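Local coordinates for protein MmeI (Methylophilus methylotrophus, PDB 5HR4) that is a type IIL restriction-modification enzyme that binds DNA and probably methylates adenine at N6 with S-adenosyl-L-methionine as methyl donor, at residues 411-415 / 416-420; 458-461 / 462-465. One frame throughout, in Å; residues are numbered along the deposited sequence.

In the fold
Interactions 1 and 2 lie at the ends of two neighbouring parallel strands, 409-413 and 455-458, the latter at the margin of the methyltransferase sheet, with their centres about 11 Å apart. They divide the nucleoside of one sinefungin: Glu413 of 411-415 binds its ribose and Ile414 covers one face of the adenine, and residues 458-461 read the adenine edge. Asn458 ties the two together, its ND2 lying 2.8 Å from Glu413 O, a hydrogen bond, and making a weaker one with Ile414 O. Ile414 also packs against Asn460. The bound DNA is near but not touching, its nearest atoms about 10 Å from interaction 1 and about 13 Å from interaction 2.

Interaction 1: residues 411-415 / 416-420; sequences GIEIE and EFPAQ. With SFG (sinefungin), chain H.
Glu413 and Glu415 both meet the CG corner of Pro418 where strand 409-413 passes into helix 416-440. The pyrrolidine ring crosses the Glu413 side chain at about a right angle, its CG edging up to the carboxylate, while Glu415 CB touches the same corner, 3.5 Å from Pro418 CG. Glu415 is the N-cap residue, and its carbonyl oxygen receives the first helical bond, Ala419 N to Glu415 O at 3.2 Å, with an N-H...O angle of 153°. The methyl of Ala419 closes against the aliphatic part of Glu413, Ala419 CB to Glu413 CG 3.7 Å. With CG anti to the backbone N (chi1 164°) and a bend at chi2, Glu413 curls its carboxylate toward the sugar of sinefungin. There each oxygen accepts one hydroxyl: SFG O3' donates to Glu413 OE1 at 3.0 Å, and SFG O2' to Glu413 OE2 at 2.7 Å. Glu413 OE2 takes a second bond from Glu415 N at 3.0 Å, which arrives 40° out of the carboxylate plane; a weak bond from Gly365 N reaches OE1, so the buried group is held from several directions and its rotation is fixed. A valine in place of Glu413 would probably leave both ribose hydroxyls and the Glu415 N-H without their acceptor. Ile414 turns away from the helix and lays CG2 over one face of the adenine, 3.6 Å from SFG C4. Farther along, Glu416 bonds His184 of helix 183-200 as well as Gln420, linking the first helical turn to that helix. An acidic residue at the C-terminal side of the second strand of the Rossmann-like sheet, gripping the ribose diol, is a hallmark of S-adenosylmethionine-dependent methyltransferases.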
loop_
_atom_site.group_PDB
_atom_site.type_symbol
_atom_site.label_atom_id
_atom_site.label_comp_id
_atom_site.label_asym_id
_atom_site.label_seq_id
_atom_site.Cartn_x
_atom_site.Cartn_y
_atom_site.Cartn_z
ATOM N N GLY A 411 -3.666 1.394 19.949
ATOM C CA GLY A 411 -3.336 0.706 18.714
ATOM C C GLY A 411 -3.610 -0.781 18.777
ATOM O O GLY A 411 -3.543 -1.399 19.847
ATOM N N ILE A 412 -3.893 -1.365 17.606
ATOM C CA ILE A 412 -4.072 -2.807 17.432
ATOM C C ILE A 412 -3.026 -3.321 16.438
ATOM O O ILE A 412 -2.840 -2.734 15.364
ATOM C CB ILE A 412 -5.489 -3.147 16.931
ATOM C CG1 ILE A 412 -6.582 -2.551 17.826
ATOM C CG2 ILE A 412 -5.651 -4.629 16.867
ATOM C CD1 ILE A 412 -7.972 -2.510 17.172
ATOM N N GLU A 413 -2.373 -4.434 16.774
ATOM C CA GLU A 413 -1.283 -4.968 15.962
ATOM C C GLU A 413 -1.204 -6.489 16.151
ATOM O O GLU A 413 -1.188 -6.985 17.282
ATOM C CB GLU A 413 0.029 -4.265 16.344
ATOM C CG GLU A 413 1.326 -4.929 15.901
ATOM C CD GLU A 413 1.422 -5.164 14.379
ATOM O OE1 GLU A 413 0.979 -4.287 13.600
ATOM O OE2 GLU A 413 1.941 -6.237 13.960
ATOM N N ILE A 414 -1.159 -7.235 15.047
ATOM C CA ILE A 414 -1.345 -8.680 15.141
ATOM C C ILE A 414 -0.048 -9.408 15.483
ATOM O O ILE A 414 -0.091 -10.493 16.062
ATOM C CB ILE A 414 -1.971 -9.224 13.845
ATOM C CG1 ILE A 414 -2.554 -10.635 14.049
ATOM C CG2 ILE A 414 -0.956 -9.246 12.713
ATOM C CD1 ILE A 414 -3.444 -11.084 12.876
ATOM N N GLU A 415 1.111 -8.855 15.139
ATOM C CA GLU A 415 2.385 -9.465 15.496
ATOM C C GLU A 415 2.878 -8.871 16.808
ATOM O O GLU A 415 2.818 -7.658 17.012
ATOM C CB GLU A 415 3.427 -9.248 14.399
ATOM C CG GLU A 415 3.166 -10.000 13.097
ATOM C CD GLU A 415 3.253 -11.541 13.222
ATOM O OE1 GLU A 415 4.325 -12.079 13.605
ATOM O OE2 GLU A 415 2.244 -12.220 12.921
ATOM N N GLU A 416 3.356 -9.725 17.712
ATOM C CA GLU A 416 3.686 -9.196 19.029
ATOM C C GLU A 416 4.900 -8.280 18.978
ATOM O O GLU A 416 4.975 -7.307 19.741
ATOM C CB GLU A 416 3.915 -10.321 20.043
ATOM C CG GLU A 416 4.664 -9.853 21.286
ATOM C CD GLU A 416 4.358 -10.663 22.515
ATOM O OE1 GLU A 416 3.849 -11.795 22.369
ATOM O OE2 GLU A 416 4.624 -10.164 23.632
ATOM N N PHE A 417 5.864 -8.562 18.109
ATOM C CA PHE A 417 7.095 -7.783 18.176
ATOM C C PHE A 417 6.838 -6.317 17.828
ATOM O O PHE A 417 7.161 -5.446 18.657
ATOM C CB PHE A 417 8.176 -8.434 17.314
ATOM C CG PHE A 417 9.509 -7.783 17.457
ATOM C CD1 PHE A 417 10.107 -7.673 18.694
ATOM C CD2 PHE A 417 10.147 -7.249 16.361
ATOM C CE1 PHE A 417 11.338 -7.057 18.825
ATOM C CE2 PHE A 417 11.369 -6.632 16.481
ATOM C CZ PHE A 417 11.966 -6.532 17.707
ATOM N N PRO A 418 6.220 -5.969 16.692
ATOM C CA PRO A 418 5.856 -4.560 16.492
ATOM C C PRO A 418 4.934 -4.026 17.577
ATOM O O PRO A 418 5.015 -2.835 17.934
ATOM C CB PRO A 418 5.176 -4.558 15.114
ATOM C CG PRO A 418 4.784 -6.003 14.860
ATOM C CD PRO A 418 5.816 -6.819 15.554
ATOM N N ALA A 419 4.057 -4.868 18.122
ATOM C CA ALA A 419 3.184 -4.388 19.191
ATOM C C ALA A 419 3.980 -4.053 20.439
ATOM O O ALA A 419 3.592 -3.153 21.190
ATOM C CB ALA A 419 2.099 -5.415 19.518
ATOM N N GLN A 420 5.106 -4.742 20.665
ATOM C CA GLN A 420 5.984 -4.375 21.775
ATOM C C GLN A 420 6.846 -3.159 21.434
ATOM O O GLN A 420 7.071 -2.310 22.294
ATOM C CB GLN A 420 6.868 -5.557 22.181
ATOM C CG GLN A 420 6.128 -6.758 22.732
ATOM C CD GLN A 420 5.962 -6.746 24.256
ATOM O OE1 GLN A 420 6.025 -5.691 24.888
ATOM N NE2 GLN A 420 5.743 -7.941 24.853
HETATM N N SFG H . 2.073 1.920 10.074
HETATM C CA SFG H . 3.014 0.955 10.603
HETATM C C SFG H . 4.361 1.648 10.692
HETATM O O SFG H . 4.450 2.837 10.314
HETATM O OXT SFG H . 5.372 1.057 11.141
HETATM C CB SFG H . 3.105 -0.254 9.679
HETATM C CG SFG H . 1.701 -0.806 9.488
HETATM C CD SFG H . 1.799 -1.818 8.369
HETATM N NE SFG H . 1.759 -1.074 7.125
HETATM C "C5'" SFG H . 0.667 -2.856 8.435
HETATM C "C4'" SFG H . 0.558 -3.606 9.806
HETATM O "O4'" SFG H . -0.611 -4.175 9.884
HETATM C "C3'" SFG H . 1.546 -4.775 9.962
HETATM O "O3'" SFG H . 2.412 -4.447 10.951
HETATM C "C2'" SFG H . 0.688 -6.025 10.320
HETATM O "O2'" SFG H . 1.310 -6.830 11.409
HETATM C "C1'" SFG H . -0.425 -5.523 10.749
HETATM N N9 SFG H . -1.573 -6.314 10.434
HETATM C C8 SFG H . -1.819 -7.011 9.328
HETATM N N7 SFG H . -3.032 -7.557 9.437
HETATM C C5 SFG H . -3.536 -7.187 10.614
HETATM C C6 SFG H . -4.737 -7.482 11.213
HETATM N N6 SFG H . -5.869 -8.271 10.792
HETATM N N1 SFG H . -5.037 -6.999 12.412
HETATM C C2 SFG H . -4.140 -6.204 13.044
HETATM N N3 SFG H . -2.950 -5.916 12.454
HETATM C C4 SFG H . -2.647 -6.410 11.232
#

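Interaction 2: residues 458-461 / 462-465; sequences NANA and LQID. With SFG (sinefungin), chain H.
Asn460 OD1 accepts two N-H groups, one from the protein and one from the ligand. Leu462 N reaches Asn460 OD1 at 3.1 Å, in the carbonyl plane; the adenine amino group SFG N6 donates to the same OD1, also at 3.1 Å, in a weak bond. The first of these closes an Asx turn. Superimposed on it is a type I beta turn, in which Gln463 N donates to the backbone oxygen of Asn460 at 2.8 Å from above the carbonyl plane; Ile464 N adds a weak bond to that oxygen. A chi1 of -178° swings the Asn460 amide away from its own backbone N and over the amide of Gln463, the two planes stacked and only 7° apart. Asn460 ND2 reaches weakly to Asp497 of helix 492-502, which helps set the amide's orientation. Such a loop after the third strand of a Rossmann-like methyltransferase domain commonly recognises the cofactor's adenine, and here the turn supplies a matched pair: Ala461 N donates to SFG N1 at 3.1 Å beside the amino group held by Asn460, so the adenine edge is read as both donor and acceptor. Leu462 CG comes within 4.0 Å of SFG N6, while its side chain also packs on Trp517. Behind the turn, Ile464 folds back, CG1 lying between the backbone N and the carbonyl carbon (chi1 61°), and its CD1 meets Ala459 CB at 4.1 Å. Ile464 and Ala461 both rest on Ile412 of the adjacent strand.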
loop_
_atom_site.group_PDB
_atom_site.type_symbol
_atom_site.label_atom_id
_atom_site.label_comp_id
_atom_site.label_asym_id
_atom_site.label_seq_id
_atom_site.Cartn_x
_atom_site.Cartn_y
_atom_site.Cartn_z
ATOM N N ASN A 458 -2.234 -6.494 21.240
ATOM C CA ASN A 458 -1.781 -7.495 20.279
ATOM C C ASN A 458 -2.982 -8.378 19.978
ATOM O O ASN A 458 -3.326 -9.261 20.765
ATOM C CB ASN A 458 -0.611 -8.305 20.832
ATOM C CG ASN A 458 -0.178 -9.444 19.898
ATOM O OD1 ASN A 458 0.428 -10.425 20.340
ATOM N ND2 ASN A 458 -0.482 -9.316 18.605
ATOM N N ALA A 459 -3.618 -8.148 18.834
ATOM C CA ALA A 459 -4.835 -8.849 18.483
ATOM C C ALA A 459 -5.058 -8.655 16.994
ATOM O O ALA A 459 -4.208 -8.101 16.295
ATOM C CB ALA A 459 -6.012 -8.351 19.319
ATOM N N ASN A 460 -6.211 -9.095 16.509
ATOM C CA ASN A 460 -6.538 -9.087 15.091
ATOM C C ASN A 460 -7.684 -8.106 14.888
ATOM O O ASN A 460 -8.849 -8.447 15.114
ATOM C CB ASN A 460 -6.902 -10.490 14.603
ATOM C CG ASN A 460 -7.194 -10.529 13.117
ATOM O OD1 ASN A 460 -7.981 -9.732 12.594
ATOM N ND2 ASN A 460 -6.539 -11.429 12.423
ATOM N N ALA A 461 -7.346 -6.908 14.405
ATOM C CA ALA A 461 -8.282 -5.789 14.392
ATOM C C ALA A 461 -9.564 -6.076 13.622
ATOM O O ALA A 461 -10.541 -5.328 13.771
ATOM C CB ALA A 461 -7.611 -4.566 13.788
ATOM N N LEU A 462 -9.584 -7.113 12.788
ATOM C CA LEU A 462 -10.786 -7.422 12.027
ATOM C C LEU A 462 -11.728 -8.354 12.779
ATOM O O LEU A 462 -12.923 -8.395 12.454
ATOM C CB LEU A 462 -10.409 -8.029 10.669
ATOM C CG LEU A 462 -9.523 -7.169 9.739
ATOM C CD1 LEU A 462 -9.432 -7.769 8.360
ATOM C CD2 LEU A 462 -10.020 -5.754 9.630
ATOM N N GLN A 463 -11.231 -9.065 13.802
ATOM C CA GLN A 463 -12.018 -10.044 14.540
ATOM C C GLN A 463 -12.552 -9.535 15.873
ATOM O O GLN A 463 -13.402 -10.199 16.462
ATOM C CB GLN A 463 -11.192 -11.317 14.794
ATOM C CG GLN A 463 -10.976 -12.184 13.570
ATOM C CD GLN A 463 -10.111 -13.407 13.851
ATOM O OE1 GLN A 463 -9.733 -13.663 14.994
ATOM N NE2 GLN A 463 -9.792 -14.168 12.801
ATOM N N ILE A 464 -12.092 -8.389 16.365
ATOM C CA ILE A 464 -12.473 -7.898 17.685
ATOM C C ILE A 464 -13.385 -6.674 17.560
ATOM O O ILE A 464 -13.547 -6.082 16.491
ATOM C CB ILE A 464 -11.245 -7.553 18.545
ATOM C CG1 ILE A 464 -10.422 -6.448 17.874
ATOM C CG2 ILE A 464 -10.400 -8.773 18.806
ATOM C CD1 ILE A 464 -9.290 -5.976 18.746
ATOM N N ASP A 465 -13.950 -6.272 18.691
ATOM C CA ASP A 465 -14.685 -5.020 18.790
ATOM C C ASP A 465 -13.714 -3.915 19.214
ATOM O O ASP A 465 -13.156 -3.972 20.319
ATOM C CB ASP A 465 -15.833 -5.167 19.793
ATOM C CG ASP A 465 -16.767 -3.969 19.812
ATOM O OD1 ASP A 465 -16.664 -3.089 18.929
ATOM O OD2 ASP A 465 -17.628 -3.918 20.710
HETATM N N SFG H . 2.073 1.920 10.074
HETATM C CA SFG H . 3.014 0.955 10.603
HETATM C C SFG H . 4.361 1.648 10.692
HETATM O O SFG H . 4.450 2.837 10.314
HETATM O OXT SFG H . 5.372 1.057 11.141
HETATM C CB SFG H . 3.105 -0.254 9.679
HETATM C CG SFG H . 1.701 -0.806 9.488
HETATM C CD SFG H . 1.799 -1.818 8.369
HETATM N NE SFG H . 1.759 -1.074 7.125
HETATM C "C5'" SFG H . 0.667 -2.856 8.435
HETATM C "C4'" SFG H . 0.558 -3.606 9.806
HETATM O "O4'" SFG H . -0.611 -4.175 9.884
HETATM C "C3'" SFG H . 1.546 -4.775 9.962
HETATM O "O3'" SFG H . 2.412 -4.447 10.951
HETATM C "C2'" SFG H . 0.688 -6.025 10.320
HETATM O "O2'" SFG H . 1.310 -6.830 11.409
HETATM C "C1'" SFG H . -0.425 -5.523 10.749
HETATM N N9 SFG H . -1.573 -6.314 10.434
HETATM C C8 SFG H . -1.819 -7.011 9.328
HETATM N N7 SFG H . -3.032 -7.557 9.437
HETATM C C5 SFG H . -3.536 -7.187 10.614
HETATM C C6 SFG H . -4.737 -7.482 11.213
HETATM N N6 SFG H . -5.869 -8.271 10.792
HETATM N N1 SFG H . -5.037 -6.999 12.412
HETATM C C2 SFG H . -4.140 -6.204 13.044
HETATM N N3 SFG H . -2.950 -5.916 12.454
HETATM C C4 SFG H . -2.647 -6.410 11.232
#